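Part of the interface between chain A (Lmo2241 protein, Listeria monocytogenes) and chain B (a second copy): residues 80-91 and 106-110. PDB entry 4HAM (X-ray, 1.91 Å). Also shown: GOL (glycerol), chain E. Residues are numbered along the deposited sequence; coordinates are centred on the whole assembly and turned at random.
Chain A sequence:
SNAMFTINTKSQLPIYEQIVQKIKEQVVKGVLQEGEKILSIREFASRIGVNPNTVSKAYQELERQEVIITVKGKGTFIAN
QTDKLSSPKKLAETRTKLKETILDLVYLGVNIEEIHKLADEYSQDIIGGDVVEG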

# COMPACT_ATOMS: atom_id res chain seq x y z
N ASN A 80 10.41 -0.78 -23.25
CA ASN A 80 9.65 -1.89 -23.82
C ASN A 80 8.50 -2.32 -22.93
O ASN A 80 8.66 -2.48 -21.72
CB ASN A 80 10.56 -3.07 -24.15
CG ASN A 80 9.79 -4.31 -24.55
OD1 ASN A 80 9.30 -5.05 -23.69
ND2 ASN A 80 9.67 -4.56 -25.85
N GLN A 81 7.33 -2.48 -23.54
CA GLN A 81 6.10 -2.79 -22.81
C GLN A 81 5.49 -4.08 -23.32
O GLN A 81 4.74 -4.75 -22.61
CB GLN A 81 5.09 -1.65 -22.95
CG GLN A 81 5.53 -0.32 -22.33
CD GLN A 81 5.67 -0.41 -20.83
OE1 GLN A 81 4.87 -1.07 -20.16
NE2 GLN A 81 6.69 0.23 -20.28
N THR A 82 5.80 -4.43 -24.57
CA THR A 82 5.16 -5.56 -25.24
C THR A 82 5.48 -6.91 -24.61
O THR A 82 4.59 -7.58 -24.10
CB THR A 82 5.52 -5.60 -26.74
OG1 THR A 82 6.72 -4.87 -26.98
CG2 THR A 82 4.39 -5.00 -27.58
N ASP A 83 6.75 -7.31 -24.64
CA ASP A 83 7.13 -8.63 -24.16
C ASP A 83 7.98 -8.59 -22.89
O ASP A 83 8.80 -9.47 -22.65
CB ASP A 83 7.86 -9.41 -25.27
CG ASP A 83 7.07 -9.48 -26.56
OD1 ASP A 83 6.11 -10.28 -26.63
OD2 ASP A 83 7.40 -8.73 -27.51
N LYS A 84 7.76 -7.56 -22.08
CA LYS A 84 8.51 -7.41 -20.84
C LYS A 84 8.09 -8.47 -19.82
O LYS A 84 6.91 -8.81 -19.71
CB LYS A 84 8.28 -6.02 -20.25
CG LYS A 84 6.82 -5.67 -20.11
CD LYS A 84 6.61 -4.45 -19.25
CE LYS A 84 5.13 -4.24 -19.00
NZ LYS A 84 4.87 -3.10 -18.09
N LEU A 85 9.07 -8.99 -19.09
CA LEU A 85 8.79 -9.90 -17.98
C LEU A 85 8.75 -9.10 -16.68
O LEU A 85 9.77 -8.55 -16.26
CB LEU A 85 9.85 -11.00 -17.90
CG LEU A 85 9.48 -12.35 -18.50
CD1 LEU A 85 10.69 -13.28 -18.52
CD2 LEU A 85 8.33 -12.98 -17.73
N SER A 86 7.58 -9.04 -16.06
CA SER A 86 7.41 -8.31 -14.82
C SER A 86 8.29 -8.91 -13.73
O SER A 86 8.31 -10.12 -13.54
CB SER A 86 5.94 -8.31 -14.38
OG SER A 86 5.13 -7.66 -15.34
N SER A 87 9.01 -8.04 -13.02
CA SER A 87 9.89 -8.48 -11.94
C SER A 87 9.09 -9.26 -10.90
O SER A 87 8.18 -8.72 -10.27
CB SER A 87 10.57 -7.28 -11.28
OG SER A 87 11.41 -7.70 -10.21
N PRO A 88 9.43 -10.55 -10.72
CA PRO A 88 8.74 -11.40 -9.74
C PRO A 88 8.83 -10.81 -8.33
O PRO A 88 7.87 -10.90 -7.57
CB PRO A 88 9.51 -12.72 -9.82
CG PRO A 88 10.09 -12.72 -11.21
CD PRO A 88 10.46 -11.29 -11.47
N LYS A 89 9.97 -10.21 -8.01
CA LYS A 89 10.15 -9.57 -6.71
C LYS A 89 9.21 -8.38 -6.53
O LYS A 89 8.62 -8.19 -5.46
CB LYS A 89 11.60 -9.14 -6.51
CG LYS A 89 11.90 -8.61 -5.11
CD LYS A 89 13.35 -8.16 -4.99
CE LYS A 89 13.63 -7.58 -3.61
NZ LYS A 89 15.07 -7.26 -3.42
N LYS A 90 9.06 -7.57 -7.58
CA LYS A 90 8.16 -6.42 -7.50
C LYS A 90 6.71 -6.89 -7.38
O LYS A 90 5.92 -6.31 -6.64
CB LYS A 90 8.33 -5.48 -8.71
CG LYS A 90 7.44 -4.23 -8.69
CD LYS A 90 7.88 -3.24 -7.61
CE LYS A 90 7.10 -1.93 -7.71
NZ LYS A 90 7.46 -1.01 -6.60
N LEU A 91 6.37 -7.95 -8.11
CA LEU A 91 5.03 -8.54 -8.04
C LEU A 91 4.71 -9.02 -6.64
O LEU A 91 3.63 -8.74 -6.10
CB LEU A 91 4.94 -9.72 -9.00
CG LEU A 91 4.24 -9.51 -10.34
CD1 LEU A 91 4.42 -10.73 -11.24
CD2 LEU A 91 2.77 -9.20 -10.10
N VAL B 106 -1.71 -3.54 -12.09
CA VAL B 106 -2.14 -3.42 -13.48
C VAL B 106 -0.95 -3.12 -14.39
O VAL B 106 -0.83 -3.72 -15.46
CB VAL B 106 -3.27 -2.37 -13.66
CG1 VAL B 106 -3.55 -2.16 -15.15
CG2 VAL B 106 -4.54 -2.82 -12.95
N TYR B 107 -0.06 -2.24 -13.95
CA TYR B 107 1.15 -1.97 -14.70
C TYR B 107 2.01 -3.22 -14.90
O TYR B 107 2.63 -3.41 -15.94
CB TYR B 107 1.99 -0.84 -14.07
CG TYR B 107 3.26 -0.66 -14.85
CD1 TYR B 107 3.26 0.03 -16.06
CD2 TYR B 107 4.46 -1.23 -14.42
CE1 TYR B 107 4.40 0.16 -16.81
CE2 TYR B 107 5.63 -1.09 -15.18
CZ TYR B 107 5.58 -0.40 -16.37
OH TYR B 107 6.72 -0.24 -17.14
N LEU B 108 2.05 -4.06 -13.88
CA LEU B 108 2.84 -5.28 -13.93
C LEU B 108 2.13 -6.41 -14.69
O LEU B 108 2.62 -7.53 -14.75
CB LEU B 108 3.20 -5.73 -12.52
CG LEU B 108 4.18 -4.81 -11.78
CD1 LEU B 108 4.18 -5.10 -10.30
CD2 LEU B 108 5.59 -4.97 -12.35
N GLY B 109 0.98 -6.10 -15.27
CA GLY B 109 0.30 -7.05 -16.14
C GLY B 109 -0.74 -7.92 -15.47
O GLY B 109 -1.20 -8.89 -16.06
N VAL B 110 -1.12 -7.58 -14.24
CA VAL B 110 -2.15 -8.33 -13.52
C VAL B 110 -3.52 -7.74 -13.85
O VAL B 110 -3.76 -6.56 -13.63
CB VAL B 110 -1.92 -8.27 -12.00
CG1 VAL B 110 -2.95 -9.11 -11.25
CG2 VAL B 110 -0.51 -8.74 -11.65
C1 GOL E . 0.22 -1.92 -19.16
O1 GOL E . 0.19 -2.92 -18.17
C2 GOL E . 1.66 -1.60 -19.51
O2 GOL E . 2.52 -2.47 -18.82
C3 GOL E . 1.89 -1.75 -21.01
O3 GOL E . 1.22 -0.72 -21.71

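The ammonium group of Lys A84 lies over one face of the Tyr B107 ring, with NZ 3.6 Å from the ring centroid and 24° off the ring normal, a cation-pi contact that sits alongside conventional hydrogen bonds. From the same position Lys A84 NZ donates to Tyr B107 O at 3.1 Å and, within its own chain, to Gln A81 OE1 at 2.9 Å. A lysine at an interface can thus satisfy its charge with pi electrons and carbonyl oxygens, without a carboxylate partner. A glycerol, probably from the crystallisation liquor, joins this cluster: Lys A84 NZ donates to its O2 at 2.5 Å, while glycerol O1 donates to Val B106 O at 3.0 Å.

The tyrosine is also held at its tip. The CA-to-CB bond of Gln A81 points sideways, but its amide end comes nearer, and Gln A81 NE2 donates to Tyr B107 OH at 3.2 Å with a nearly straight N-H...O angle of 165°.

The backbones draw closest at Ser A86 and Leu B108, whose CA atoms are 5.6 Å apart. Here a helix of chain B ends just as the chain A loop leads into another. Gly B109 closes the chain B helix in a Schellman motif; its positive phi would jam a CB against the preceding carbonyl O. That carbonyl, Leu B108 O, accepts a short hydrogen bond from Ser A86 OG at 2.6 Å.

Beyond this polar zone the contact becomes apolar. Leu B108, which loses the most surface to the opposing stretch, meets the aliphatic part of Lys A90, CD1 to CG at 3.7 Å, while the lysine's end leads away. Leu A91 CD2 packs 3.7 Å from Val B110 CG2 and 4.3 Å from Leu B108 CB, completing a small hydrophobic patch.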